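Long-range contacts in Pdx2 protein (PDB 2ABW), which hydrolyses glutamine to glutamate and ammonia, the ammonia being channelled to the partner synthase Pdx1 for the making of pyridoxal 5'-phosphate (vitamin B6): residues A[3-7]-A[209-214]; A[139-144]-A[204-208]; A[165-171]-A[182-188]. All coordinates share one frame; numbering follows the deposited sequence.

Contact 1 (A[3-7]-A[209-214]); sequences EITIG and FYEKVK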
ATOM      1  N   GLU A   3       6.887 -16.254  14.477  1.00 26.09           N
ATOM      2  CA  GLU A   3       6.982 -14.812  14.687  1.00 25.12           C
ATOM      3  C   GLU A   3       6.854 -14.191  13.297  1.00 24.25           C
ATOM      4  O   GLU A   3       7.706 -14.473  12.444  1.00 28.08           O
ATOM      5  CB  GLU A   3       8.332 -14.414  15.209  1.00 27.24           C
ATOM      6  CG  GLU A   3       8.639 -14.963  16.607  1.00 32.41           C
ATOM      7  CD  GLU A   3       8.180 -13.968  17.609  1.00 41.65           C
ATOM      8  OE1 GLU A   3       8.688 -12.818  17.479  1.00 44.10           O
ATOM      9  OE2 GLU A   3       7.355 -14.335  18.479  1.00 47.93           O
ATOM     10  N   ILE A   4       5.915 -13.276  13.101  1.00 18.88           N
ATOM     11  CA  ILE A   4       5.771 -12.540  11.842  1.00 19.63           C
ATOM     12  C   ILE A   4       6.122 -11.091  12.132  1.00 18.29           C
ATOM     13  O   ILE A   4       5.670 -10.510  13.133  1.00 19.30           O
ATOM     14  CB  ILE A   4       4.279 -12.566  11.434  0.60 20.13           C
ATOM     15  CG1 ILE A   4       3.902 -13.984  10.977  0.60 24.14           C
ATOM     16  CG2 ILE A   4       3.991 -11.462  10.393  0.60 19.83           C
ATOM     17  CD1 ILE A   4       4.621 -14.388   9.774  0.60 25.49           C
ATOM     18  N   THR A   5       7.017 -10.504  11.288  1.00 17.41           N
ATOM     19  CA  THR A   5       7.402  -9.109  11.391  1.00 16.41           C
ATOM     20  C   THR A   5       6.919  -8.341  10.163  1.00 16.16           C
ATOM     21  O   THR A   5       7.258  -8.709   9.028  1.00 17.46           O
ATOM     22  CB  THR A   5       8.921  -8.947  11.499  1.00 18.19           C
ATOM     23  OG1 THR A   5       9.334  -9.662  12.687  1.00 20.86           O
ATOM     24  CG2 THR A   5       9.299  -7.435  11.604  1.00 18.95           C
ATOM     25  N   ILE A   6       6.101  -7.339  10.402  1.00 16.27           N
ATOM     26  CA  ILE A   6       5.676  -6.434   9.367  1.00 15.42           C
ATOM     27  C   ILE A   6       6.330  -5.090   9.618  1.00 14.56           C
ATOM     28  O   ILE A   6       6.293  -4.573  10.739  1.00 15.88           O
ATOM     29  CB  ILE A   6       4.132  -6.298   9.249  1.00 16.51           C
ATOM     30  CG1 ILE A   6       3.620  -7.657   8.807  1.00 14.72           C
ATOM     31  CG2 ILE A   6       3.803  -5.150   8.296  1.00 16.97           C
ATOM     32  CD1 ILE A   6       2.085  -7.768   8.762  1.00 16.67           C
ATOM     33  N   GLY A   7       6.933  -4.538   8.587  1.00 13.23           N
ATOM     34  CA  GLY A   7       7.562  -3.222   8.711  1.00 13.71           C
ATOM     35  C   GLY A   7       6.685  -2.157   8.136  1.00 15.12           C
ATOM     36  O   GLY A   7       5.821  -2.415   7.223  1.00 15.06           O
ATOM     37  N   PHE A 209      -3.949  -7.884   5.148  1.00 12.91           N
ATOM     38  CA  PHE A 209      -2.493  -7.829   4.786  1.00 13.27           C
ATOM     39  C   PHE A 209      -1.717  -8.748   5.741  1.00 13.51           C
ATOM     40  O   PHE A 209      -0.798  -9.447   5.290  1.00 14.30           O
ATOM     41  CB  PHE A 209      -1.933  -6.425   4.835  1.00 13.33           C
ATOM     42  CG  PHE A 209      -0.503  -6.358   4.350  1.00 13.03           C
ATOM     43  CD1 PHE A 209      -0.239  -6.670   2.999  1.00 12.09           C
ATOM     44  CD2 PHE A 209       0.560  -5.988   5.138  1.00 13.50           C
ATOM     45  CE1 PHE A 209       1.052  -6.675   2.546  1.00 15.87           C
ATOM     46  CE2 PHE A 209       1.843  -5.978   4.659  1.00 14.99           C
ATOM     47  CZ  PHE A 209       2.070  -6.336   3.400  1.00 16.25           C
ATOM     48  N   TYR A 210      -2.042  -8.798   7.015  1.00 13.69           N
ATOM     49  CA  TYR A 210      -1.367  -9.728   7.926  1.00 13.12           C
ATOM     50  C   TYR A 210      -1.502 -11.175   7.386  1.00 13.53           C
ATOM     51  O   TYR A 210      -0.508 -11.927   7.344  1.00 15.15           O
ATOM     52  CB  TYR A 210      -1.978  -9.621   9.301  1.00 14.39           C
ATOM     53  CG  TYR A 210      -1.461 -10.694  10.186  1.00 12.92           C
ATOM     54  CD1 TYR A 210      -0.236 -10.625  10.800  1.00 14.70           C
ATOM     55  CD2 TYR A 210      -2.154 -11.884  10.369  1.00 14.22           C
ATOM     56  CE1 TYR A 210       0.245 -11.668  11.585  1.00 13.83           C
ATOM     57  CE2 TYR A 210      -1.685 -12.924  11.144  1.00 13.93           C
ATOM     58  CZ  TYR A 210      -0.450 -12.854  11.721  1.00 14.88           C
ATOM     59  OH  TYR A 210       0.121 -13.862  12.527  1.00 14.99           O
ATOM     60  N   GLU A 211      -2.703 -11.599   7.039  1.00 13.27           N
ATOM     61  CA  GLU A 211      -2.917 -12.945   6.552  1.00 14.98           C
ATOM     62  C   GLU A 211      -2.112 -13.176   5.267  1.00 16.17           C
ATOM     63  O   GLU A 211      -1.555 -14.272   5.112  1.00 16.43           O
ATOM     64  CB  GLU A 211      -4.395 -13.153   6.343  1.00 15.11           C
ATOM     65  CG  GLU A 211      -5.159 -13.322   7.605  1.00 16.91           C
ATOM     66  CD  GLU A 211      -4.894 -14.615   8.334  1.00 22.59           C
ATOM     67  OE1 GLU A 211      -4.518 -15.604   7.694  1.00 24.09           O
ATOM     68  OE2 GLU A 211      -5.081 -14.703   9.548  1.00 24.07           O
ATOM     69  N   LYS A 212      -1.952 -12.137   4.441  1.00 15.47           N
ATOM     70  CA  LYS A 212      -1.132 -12.243   3.225  1.00 15.64           C
ATOM     71  C   LYS A 212       0.300 -12.569   3.565  1.00 16.49           C
ATOM     72  O   LYS A 212       0.992 -13.412   2.984  1.00 16.56           O
ATOM     73  CB  LYS A 212      -1.202 -10.965   2.435  1.00 16.17           C
ATOM     74  CG  LYS A 212      -0.624 -11.021   1.072  1.00 16.45           C
ATOM     75  CD  LYS A 212      -0.956  -9.733   0.308  1.00 17.87           C
ATOM     76  CE  LYS A 212      -0.247  -9.654  -1.097  1.00 18.74           C
ATOM     77  NZ  LYS A 212      -1.001 -10.597  -1.957  1.00 17.84           N
ATOM     78  N   VAL A 213       0.820 -11.844   4.549  1.00 14.24           N
ATOM     79  CA  VAL A 213       2.219 -12.046   5.032  1.00 14.64           C
ATOM     80  C   VAL A 213       2.353 -13.430   5.651  1.00 16.90           C
ATOM     81  O   VAL A 213       3.344 -14.137   5.421  1.00 16.57           O
ATOM     82  CB  VAL A 213       2.637 -10.925   6.012  1.00 13.59           C
ATOM     83  CG1 VAL A 213       4.070 -11.200   6.531  1.00 17.77           C
ATOM     84  CG2 VAL A 213       2.566  -9.555   5.383  1.00 14.50           C
ATOM     85  N   LYS A 214       1.370 -13.810   6.504  1.00 15.31           N
ATOM     86  CA  LYS A 214       1.393 -15.159   7.105  1.00 15.98           C
ATOM     87  C   LYS A 214       1.414 -16.242   6.070  1.00 17.80           C
ATOM     88  O   LYS A 214       2.254 -17.164   6.210  1.00 17.70           O
ATOM     89  CB  LYS A 214       0.145 -15.286   8.000  1.00 16.19           C
ATOM     90  CG  LYS A 214       0.121 -16.627   8.732  1.00 18.74           C
ATOM     91  CD  LYS A 214      -1.283 -16.954   9.154  1.00 19.95           C
ATOM     92  CE  LYS A 214      -2.037 -17.642   8.000  1.00 22.60           C
ATOM     93  NZ  LYS A 214      -3.420 -17.977   8.314  1.00 25.98           N
TER
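Ile4 and Ile6, two residues apart on strand 4-7, turn their side chains onto helix 209-214, whose axis passes 9.4 Å from that of the strand with the N-to-C directions 126° apart. No hydrogen bond spans the gap; the contact consists of aliphatic branches and ring carbons. Val213 fits between the two isoleucines and gives one methyl to each: its CG1 lies 3.9 Å from Ile4 CG2, and its CG2 lies 3.9 Å from Ile6 CD1. This division follows from its first torsion (178°), which sets CG1 anti to the backbone N and CG2 beside it. Tyr210 adds ring carbons, met obliquely: Ile4 CG2 comes within 3.9 Å of Tyr210 CE1, while the CD1 methyl of Ile6 reaches the same residue nearer its root, 4.1 Å from Tyr210 CA. The CG2 branch of Ile6 meets the rim of the Phe209 ring, close to its plane, with 4.2 Å between Ile6 CG2 and Phe209 CE2. One face of Phe209 is taken within the helix itself by Val213 CG2, one turn later. Away from the strand, within the helix, Lys214 NZ forms a salt bridge with Glu211 OE1 (2.7 Å). The C-terminal helix thus packs on the parallel half of the large mixed sheet, consistent with the alpha/beta core of a class I glutamine amidotransferase. Strand 4-7 runs there between strands 30-35 and 46-49; Leu30 extends the apolar layer beside Ile4 and Tyr210, Val48 does so beside Ile6 and Phe209, and Phe22 of helix 16-23 packs on both Ile6 and Phe209.

Contact 2 (A[139-144]-A[204-208]); sequences SDSSAF and AFQQY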
ATOM      1  N   SER A 139     -14.059 -10.387  -2.340  1.00 17.29           N
ATOM      2  CA  SER A 139     -13.149 -11.262  -1.540  1.00 16.51           C
ATOM      3  C   SER A 139     -13.976 -12.247  -0.769  1.00 15.33           C
ATOM      4  O   SER A 139     -15.128 -11.986  -0.487  1.00 18.94           O
ATOM      5  CB  SER A 139     -12.333 -10.426  -0.548  1.00 16.96           C
ATOM      6  OG  SER A 139     -11.383 -11.199   0.197  1.00 15.64           O
ATOM      7  N   ASP A 140     -13.341 -13.381  -0.428  1.00 13.90           N
ATOM      8  CA  ASP A 140     -13.943 -14.386   0.448  1.00 15.77           C
ATOM      9  C   ASP A 140     -13.220 -14.293   1.831  1.00 15.28           C
ATOM     10  O   ASP A 140     -13.530 -15.074   2.739  1.00 16.25           O
ATOM     11  CB  ASP A 140     -13.739 -15.757  -0.064  1.00 17.25           C
ATOM     12  CG  ASP A 140     -14.275 -15.968  -1.420  1.00 24.45           C
ATOM     13  OD1 ASP A 140     -15.417 -15.507  -1.663  1.00 24.66           O
ATOM     14  OD2 ASP A 140     -13.561 -16.623  -2.232  1.00 29.65           O
ATOM     15  N   SER A 141     -12.350 -13.314   2.042  1.00 15.56           N
ATOM     16  CA  SER A 141     -11.566 -13.283   3.305  1.00 14.80           C
ATOM     17  C   SER A 141     -12.466 -12.929   4.488  1.00 13.72           C
ATOM     18  O   SER A 141     -13.342 -12.050   4.390  1.00 14.45           O
ATOM     19  CB  SER A 141     -10.485 -12.228   3.246  1.00 15.13           C
ATOM     20  OG  SER A 141      -9.907 -12.017   4.548  1.00 16.06           O
ATOM     21  N   SER A 142     -12.279 -13.604   5.647  1.00 15.60           N
ATOM     22  CA  SER A 142     -12.982 -13.180   6.834  1.00 16.30           C
ATOM     23  C   SER A 142     -12.591 -11.835   7.423  1.00 15.83           C
ATOM     24  O   SER A 142     -13.299 -11.347   8.337  1.00 17.54           O
ATOM     25  CB  SER A 142     -12.820 -14.273   7.944  1.00 18.25           C
ATOM     26  OG  SER A 142     -11.498 -14.312   8.322  1.00 18.99           O
ATOM     27  N   ALA A 143     -11.583 -11.208   6.841  1.00 15.01           N
ATOM     28  CA  ALA A 143     -11.212  -9.827   7.242  1.00 15.82           C
ATOM     29  C   ALA A 143     -12.257  -8.886   6.849  1.00 17.78           C
ATOM     30  O   ALA A 143     -12.343  -7.829   7.426  1.00 19.41           O
ATOM     31  CB  ALA A 143      -9.939  -9.468   6.613  1.00 15.65           C
ATOM     32  N   PHE A 144     -13.119  -9.232   5.868  1.00 16.55           N
ATOM     33  CA  PHE A 144     -14.022  -8.258   5.275  1.00 17.76           C
ATOM     34  C   PHE A 144     -15.453  -8.586   5.597  1.00 18.44           C
ATOM     35  O   PHE A 144     -16.112  -9.380   4.919  1.00 20.08           O
ATOM     36  CB  PHE A 144     -13.796  -8.174   3.767  1.00 17.89           C
ATOM     37  CG  PHE A 144     -12.350  -7.808   3.368  1.00 16.58           C
ATOM     38  CD1 PHE A 144     -11.761  -6.645   3.836  1.00 17.20           C
ATOM     39  CD2 PHE A 144     -11.624  -8.578   2.522  1.00 17.18           C
ATOM     40  CE1 PHE A 144     -10.462  -6.266   3.438  1.00 17.84           C
ATOM     41  CE2 PHE A 144     -10.387  -8.198   2.129  1.00 17.41           C
ATOM     42  CZ  PHE A 144      -9.779  -7.031   2.578  1.00 17.10           C
ATOM     43  N   ALA A 204      -9.837  -3.935   9.006  1.00 15.14           N
ATOM     44  CA  ALA A 204     -10.074  -5.053   8.029  1.00 13.49           C
ATOM     45  C   ALA A 204      -8.880  -5.194   7.117  1.00 13.45           C
ATOM     46  O   ALA A 204      -8.430  -6.319   6.852  1.00 14.80           O
ATOM     47  CB  ALA A 204     -11.302  -4.747   7.204  1.00 14.89           C
ATOM     48  N   PHE A 205      -8.373  -4.097   6.530  1.00 14.74           N
ATOM     49  CA  PHE A 205      -7.277  -4.224   5.557  1.00 13.34           C
ATOM     50  C   PHE A 205      -5.956  -4.645   6.220  1.00 13.53           C
ATOM     51  O   PHE A 205      -5.099  -5.307   5.622  1.00 13.64           O
ATOM     52  CB  PHE A 205      -7.152  -2.984   4.694  1.00 14.07           C
ATOM     53  CG  PHE A 205      -8.297  -2.907   3.654  1.00 13.89           C
ATOM     54  CD1 PHE A 205      -9.507  -2.379   4.017  1.00 18.16           C
ATOM     55  CD2 PHE A 205      -8.160  -3.509   2.414  1.00 15.30           C
ATOM     56  CE1 PHE A 205     -10.566  -2.377   3.110  1.00 14.60           C
ATOM     57  CE2 PHE A 205      -9.240  -3.483   1.503  1.00 14.28           C
ATOM     58  CZ  PHE A 205     -10.421  -2.995   1.896  1.00 14.27           C
ATOM     59  N   GLN A 206      -5.768  -4.159   7.451  1.00 13.08           N
ATOM     60  CA  GLN A 206      -4.626  -4.603   8.220  1.00 14.68           C
ATOM     61  C   GLN A 206      -4.670  -6.112   8.447  1.00 12.70           C
ATOM     62  O   GLN A 206      -3.660  -6.848   8.293  1.00 13.56           O
ATOM     63  CB  GLN A 206      -4.540  -3.883   9.590  1.00 13.87           C
ATOM     64  CG  GLN A 206      -4.148  -2.415   9.436  1.00 13.75           C
ATOM     65  CD  GLN A 206      -5.269  -1.474   9.096  1.00 15.76           C
ATOM     66  OE1 GLN A 206      -6.404  -1.893   9.092  1.00 16.04           O
ATOM     67  NE2 GLN A 206      -4.933  -0.191   8.875  1.00 16.17           N
ATOM     68  N   GLN A 207      -5.806  -6.617   8.808  1.00 13.29           N
ATOM     69  CA  GLN A 207      -5.994  -8.049   9.016  1.00 13.91           C
ATOM     70  C   GLN A 207      -5.745  -8.812   7.740  1.00 14.47           C
ATOM     71  O   GLN A 207      -5.060  -9.849   7.751  1.00 14.67           O
ATOM     72  CB  GLN A 207      -7.376  -8.290   9.552  1.00 16.53           C
ATOM     73  CG  GLN A 207      -7.504  -9.792   9.894  1.00 16.30           C
ATOM     74  CD  GLN A 207      -8.882 -10.173  10.431  1.00 18.60           C
ATOM     75  OE1 GLN A 207      -9.794  -9.325  10.572  1.00 22.93           O
ATOM     76  NE2 GLN A 207      -9.037 -11.419  10.700  1.00 24.68           N
ATOM     77  N   TYR A 208      -6.275  -8.338   6.629  1.00 13.91           N
ATOM     78  CA  TYR A 208      -6.082  -8.981   5.323  1.00 13.35           C
ATOM     79  C   TYR A 208      -4.608  -9.009   4.954  1.00 14.42           C
ATOM     80  O   TYR A 208      -4.055 -10.022   4.500  1.00 14.76           O
ATOM     81  CB  TYR A 208      -6.819  -8.217   4.264  1.00 15.65           C
ATOM     82  CG  TYR A 208      -6.788  -8.855   2.931  1.00 15.24           C
ATOM     83  CD1 TYR A 208      -7.521 -10.024   2.691  1.00 15.13           C
ATOM     84  CD2 TYR A 208      -6.087  -8.347   1.904  1.00 16.94           C
ATOM     85  CE1 TYR A 208      -7.506 -10.613   1.433  1.00 14.71           C
ATOM     86  CE2 TYR A 208      -6.118  -8.899   0.653  1.00 16.61           C
ATOM     87  CZ  TYR A 208      -6.820 -10.030   0.417  1.00 15.34           C
ATOM     88  OH  TYR A 208      -6.883 -10.684  -0.837  1.00 16.97           O
TER
HETATM   89  O   HOH W   1      -9.327 -11.675  -1.537  1.00 17.60           O
HETATM   90  O   HOH W   2     -13.122  -9.719  10.548  1.00 39.63           O
HETATM   91  O   HOH W   3     -12.146  -7.171  10.161  1.00 52.37           O
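The Phe144 ring meets both Phe205 and Tyr208 of helix 204-208, turning a different atom to each: CE1 to Phe205, CE2 to Tyr208. Toward Phe205 it is edge-to-face: CE1 of Phe144 stands over the centre of the Phe205 ring, 3.6 Å from CE2 of Phe205, with the ring planes 52° apart and the centroids separated by 4.8 Å. Toward Tyr208 the planes are inclined by 39°, and the Phe144 atom CE2 lies above one face near the rim, 3.4 Å from Tyr208 CD1. A first torsion of -58°, which places CG anti to the carbonyl carbon, brings the phenyl group to the helix although the bond to CB runs neither toward it nor away. Ala204 adds a methyl obliquely, its CB 3.9 Å from Phe144 CD1.

The loop 139-144 joins strands 130-137 and 149-153 and packs on the N-terminal part of helix 204-219, Phe144 also touching Ile137. Ser141 approaches Tyr208 from the ring edge, its OG nearly in the ring plane and 3.6 Å from CD1 of Tyr208. That hydroxyl also accepts from Ala143 N in an ST turn, and Ser139 OG does the same for Ser141 N; with the type I turn 141-144 these bonds fix the loop that presents Phe144. Gln207, extended beyond CG, lies along Ala143.

Direct hydrogen bonds between the segments are absent. One water bridges Ser139 OG and Tyr208 OH, 2.7 Å from each, while Tyr208 OH is probably hydrogen-bonded to Glu186 OE1. Another donates to Ala143 O and perhaps to Gln207 OE1 (3.2 Å), though it has more acceptors than protons. The chemistry implies a loop held to the helix by apolar and aromatic contact, with water between polar groups at its margin.

Contact 3 (A[165-171]-A[182-188]); sequences EVKVLAT and IAAVEQN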
ATOM      1  N   GLU A 165      -3.716  -9.891 -14.529  1.00 21.51           N
ATOM      2  CA  GLU A 165      -3.207 -10.327 -13.237  1.00 21.73           C
ATOM      3  C   GLU A 165      -3.624  -9.429 -12.101  1.00 20.50           C
ATOM      4  O   GLU A 165      -3.501  -9.791 -10.932  1.00 21.93           O
ATOM      5  CB  GLU A 165      -1.682 -10.273 -13.238  1.00 23.22           C
ATOM      6  CG  GLU A 165      -0.892 -11.251 -13.995  1.00 26.96           C
ATOM      7  CD  GLU A 165       0.673 -11.092 -13.751  1.00 28.16           C
ATOM      8  OE1 GLU A 165       1.276 -10.352 -12.872  1.00 29.78           O
ATOM      9  OE2 GLU A 165       1.381 -11.761 -14.541  1.00 37.28           O
ATOM     10  N   VAL A 166      -4.090  -8.211 -12.402  1.00 17.92           N
ATOM     11  CA  VAL A 166      -4.552  -7.328 -11.348  1.00 19.43           C
ATOM     12  C   VAL A 166      -5.951  -7.662 -10.967  1.00 20.18           C
ATOM     13  O   VAL A 166      -6.861  -7.772 -11.822  1.00 22.63           O
ATOM     14  CB  VAL A 166      -4.498  -5.860 -11.801  1.00 18.25           C
ATOM     15  CG1 VAL A 166      -5.213  -4.978 -10.760  1.00 21.70           C
ATOM     16  CG2 VAL A 166      -3.065  -5.443 -12.149  1.00 20.13           C
ATOM     17  N   LYS A 167      -6.140  -7.950  -9.700  1.00 19.23           N
ATOM     18  CA  LYS A 167      -7.462  -8.166  -9.169  1.00 19.47           C
ATOM     19  C   LYS A 167      -8.008  -6.896  -8.502  1.00 18.50           C
ATOM     20  O   LYS A 167      -7.329  -6.217  -7.726  1.00 18.49           O
ATOM     21  CB  LYS A 167      -7.392  -9.289  -8.179  1.00 21.90           C
ATOM     22  CG  LYS A 167      -6.748 -10.590  -8.789  1.00 30.67           C
ATOM     23  CD  LYS A 167      -7.165 -10.981 -10.233  1.00 36.42           C
ATOM     24  CE  LYS A 167      -6.193 -12.059 -10.844  1.00 38.53           C
ATOM     25  NZ  LYS A 167      -6.745 -12.659 -12.126  1.00 39.09           N
ATOM     26  N   VAL A 168      -9.178  -6.473  -8.901  1.00 18.17           N
ATOM     27  CA  VAL A 168      -9.849  -5.367  -8.287  1.00 18.01           C
ATOM     28  C   VAL A 168     -10.473  -5.929  -7.028  1.00 18.98           C
ATOM     29  O   VAL A 168     -11.400  -6.835  -7.071  1.00 22.04           O
ATOM     30  CB  VAL A 168     -10.917  -4.709  -9.208  1.00 17.96           C
ATOM     31  CG1 VAL A 168     -11.762  -3.685  -8.406  1.00 20.98           C
ATOM     32  CG2 VAL A 168     -10.212  -4.102 -10.372  1.00 20.72           C
ATOM     33  N   LEU A 169      -9.950  -5.492  -5.917  1.00 16.13           N
ATOM     34  CA  LEU A 169     -10.339  -6.012  -4.628  1.00 16.39           C
ATOM     35  C   LEU A 169     -11.524  -5.254  -4.036  1.00 15.75           C
ATOM     36  O   LEU A 169     -12.342  -5.777  -3.287  1.00 17.79           O
ATOM     37  CB  LEU A 169      -9.080  -5.969  -3.692  1.00 17.03           C
ATOM     38  CG  LEU A 169      -9.323  -6.430  -2.307  1.00 17.66           C
ATOM     39  CD1 LEU A 169      -9.867  -7.889  -2.212  1.00 20.07           C
ATOM     40  CD2 LEU A 169      -8.053  -6.226  -1.473  1.00 17.66           C
ATOM     41  N   ALA A 170     -11.592  -3.923  -4.244  1.00 15.34           N
ATOM     42  CA  ALA A 170     -12.692  -3.149  -3.703  1.00 14.45           C
ATOM     43  C   ALA A 170     -12.985  -1.953  -4.588  1.00 16.13           C
ATOM     44  O   ALA A 170     -12.049  -1.339  -5.142  1.00 14.88           O
ATOM     45  CB  ALA A 170     -12.353  -2.638  -2.310  1.00 13.61           C
ATOM     46  N   THR A 171     -14.271  -1.632  -4.742  1.00 14.96           N
ATOM     47  CA  THR A 171     -14.758  -0.507  -5.506  1.00 15.94           C
ATOM     48  C   THR A 171     -15.796   0.214  -4.658  1.00 16.67           C
ATOM     49  O   THR A 171     -16.230  -0.254  -3.614  1.00 16.53           O
ATOM     50  CB  THR A 171     -15.400  -0.927  -6.800  1.00 16.23           C
ATOM     51  OG1 THR A 171     -16.585  -1.719  -6.522  1.00 17.04           O
ATOM     52  CG2 THR A 171     -14.425  -1.702  -7.625  1.00 18.26           C
ATOM     53  N   ILE A 182     -12.267   2.470  -8.323  1.00 16.48           N
ATOM     54  CA  ILE A 182     -11.442   1.388  -7.783  1.00 16.60           C
ATOM     55  C   ILE A 182     -10.710   1.898  -6.550  1.00 17.24           C
ATOM     56  O   ILE A 182      -9.932   2.839  -6.635  1.00 18.58           O
ATOM     57  CB  ILE A 182     -10.437   0.899  -8.832  1.00 15.92           C
ATOM     58  CG1 ILE A 182     -11.181   0.380 -10.072  1.00 18.84           C
ATOM     59  CG2 ILE A 182      -9.481  -0.200  -8.236  1.00 19.94           C
ATOM     60  CD1 ILE A 182     -10.259  -0.003 -11.250  1.00 23.26           C
ATOM     61  N   ALA A 183     -10.976   1.241  -5.410  1.00 15.13           N
ATOM     62  CA  ALA A 183     -10.397   1.603  -4.141  1.00 15.22           C
ATOM     63  C   ALA A 183      -9.159   0.761  -3.746  1.00 15.17           C
ATOM     64  O   ALA A 183      -8.304   1.250  -3.029  1.00 14.43           O
ATOM     65  CB  ALA A 183     -11.479   1.572  -3.016  1.00 16.16           C
ATOM     66  N   ALA A 184      -9.151  -0.508  -4.133  1.00 14.62           N
ATOM     67  CA  ALA A 184      -8.099  -1.439  -3.737  1.00 12.98           C
ATOM     68  C   ALA A 184      -7.892  -2.414  -4.842  1.00 15.38           C
ATOM     69  O   ALA A 184      -8.807  -2.893  -5.531  1.00 14.67           O
ATOM     70  CB  ALA A 184      -8.500  -2.133  -2.505  1.00 13.04           C
ATOM     71  N   VAL A 185      -6.607  -2.697  -5.096  1.00 15.20           N
ATOM     72  CA  VAL A 185      -6.198  -3.703  -6.088  1.00 15.17           C
ATOM     73  C   VAL A 185      -5.164  -4.615  -5.469  1.00 15.91           C
ATOM     74  O   VAL A 185      -4.458  -4.212  -4.521  1.00 15.72           O
ATOM     75  CB  VAL A 185      -5.583  -3.050  -7.356  1.00 16.72           C
ATOM     76  CG1 VAL A 185      -6.714  -2.346  -8.151  1.00 15.26           C
ATOM     77  CG2 VAL A 185      -4.446  -2.091  -7.094  1.00 16.63           C
ATOM     78  N   GLU A 186      -5.047  -5.799  -6.030  1.00 15.90           N
ATOM     79  CA  GLU A 186      -4.046  -6.747  -5.562  1.00 15.16           C
ATOM     80  C   GLU A 186      -3.445  -7.428  -6.774  1.00 16.89           C
ATOM     81  O   GLU A 186      -4.169  -7.869  -7.686  1.00 17.56           O
ATOM     82  CB  GLU A 186      -4.725  -7.744  -4.597  1.00 15.64           C
ATOM     83  CG  GLU A 186      -3.704  -8.689  -3.894  1.00 15.95           C
ATOM     84  CD  GLU A 186      -4.334  -9.444  -2.725  1.00 17.73           C
ATOM     85  OE1 GLU A 186      -5.598  -9.493  -2.656  1.00 20.34           O
ATOM     86  OE2 GLU A 186      -3.628 -10.076  -1.957  1.00 20.27           O
ATOM     87  N   GLN A 187      -2.142  -7.595  -6.794  1.00 14.73           N
ATOM     88  CA  GLN A 187      -1.477  -8.246  -7.942  1.00 16.02           C
ATOM     89  C   GLN A 187      -0.286  -9.007  -7.353  1.00 15.95           C
ATOM     90  O   GLN A 187       0.605  -8.364  -6.821  1.00 16.00           O
ATOM     91  CB  GLN A 187      -0.953  -7.260  -8.974  1.00 16.76           C
ATOM     92  CG  GLN A 187      -0.382  -7.984 -10.210  1.00 17.64           C
ATOM     93  CD  GLN A 187       0.067  -7.064 -11.245  1.00 17.58           C
ATOM     94  OE1 GLN A 187      -0.077  -5.823 -11.123  1.00 19.85           O
ATOM     95  NE2 GLN A 187       0.694  -7.647 -12.301  1.00 20.78           N
ATOM     96  N   ASN A 188      -0.350 -10.338  -7.438  1.00 16.08           N
ATOM     97  CA  ASN A 188       0.749 -11.163  -6.915  1.00 15.01           C
ATOM     98  C   ASN A 188       0.956 -10.744  -5.443  1.00 14.89           C
ATOM     99  O   ASN A 188      -0.044 -10.669  -4.702  1.00 16.78           O
ATOM    100  CB  ASN A 188       2.001 -11.019  -7.742  1.00 17.69           C
ATOM    101  CG  ASN A 188       1.826 -11.339  -9.209  1.00 20.76           C
ATOM    102  OD1 ASN A 188       1.363 -12.402  -9.520  1.00 24.81           O
ATOM    103  ND2 ASN A 188       2.146 -10.366 -10.105  1.00 26.36           N
TER
HETATM  104  O   HOH W   4      -2.305 -11.536  -9.100  1.00 24.75           O
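The beta hairpin of strands 167-174 and 180-187 brings these segments together as antiparallel neighbours, the axes of strands 167-171 and 182-187 running 155° apart in N-to-C direction. Lys167 and Glu186 form a hydrogen-bonded pair, with Lys167 N to Glu186 O at 2.8 Å. The next pair, Val168 with Val185, is non-hydrogen-bonded, and Val185 CA makes a CA-H...O contact with Lys167 O.

Two classic beta bulges then follow, one on each strand. Leu169 N and Ala170 N both donate to Ala184 O (2.9 and 3.2 Å), reaching it from the same face of the carbonyl plane. In the reciprocal bulge Ala183 N and Ala184 N both donate to Ala170 O, again from a single face. The small CB groups of Ala170 and Ala184 touch at 3.9 Å. Within the large mixed sheet this hairpin lies between strands 130-137 and 190-193. On the face bearing Val168 and Thr171, Ile182 sends CG2 to within 4.2 Å of Val168 CG1.

At the end of the paired strands, Glu165 OE1 is gripped by two amides from opposite faces of its carboxylate, Gln187 NE2 at 2.8 Å and Asn188 ND2 at 2.9 Å. Both amide planes stand steeply to the carboxylate, the Gln187 plane at 77°. Gln187, with CG anti to the backbone N (-175°), reaches Glu165 fully extended, while its OE1 accepts from Asp116 N.

In the fold
Contacts 1 and 2 use successive parts of helix 204-219, their centres 13 Å apart, and along the chain contact 3 is nested within the loop closed by contact 2, itself inside that of contact 1. Glu186 of contact 3 ties to both: its OE2 forms a salt bridge with Lys212 NZ of contact 1 (2.7 Å), and its OE1 a probable hydrogen bond with Tyr208 OH of contact 2 (2.5 Å). Leu169 packs on Ser139, Phe205 and Tyr208 of contact 2. The inferred charge-relay residue Glu198 lies about 9 Å from Phe205 and the inferred nucleophile Cys87 about 11 Å from Ala183, both side chain to side chain; contact 1 lies away from these sites.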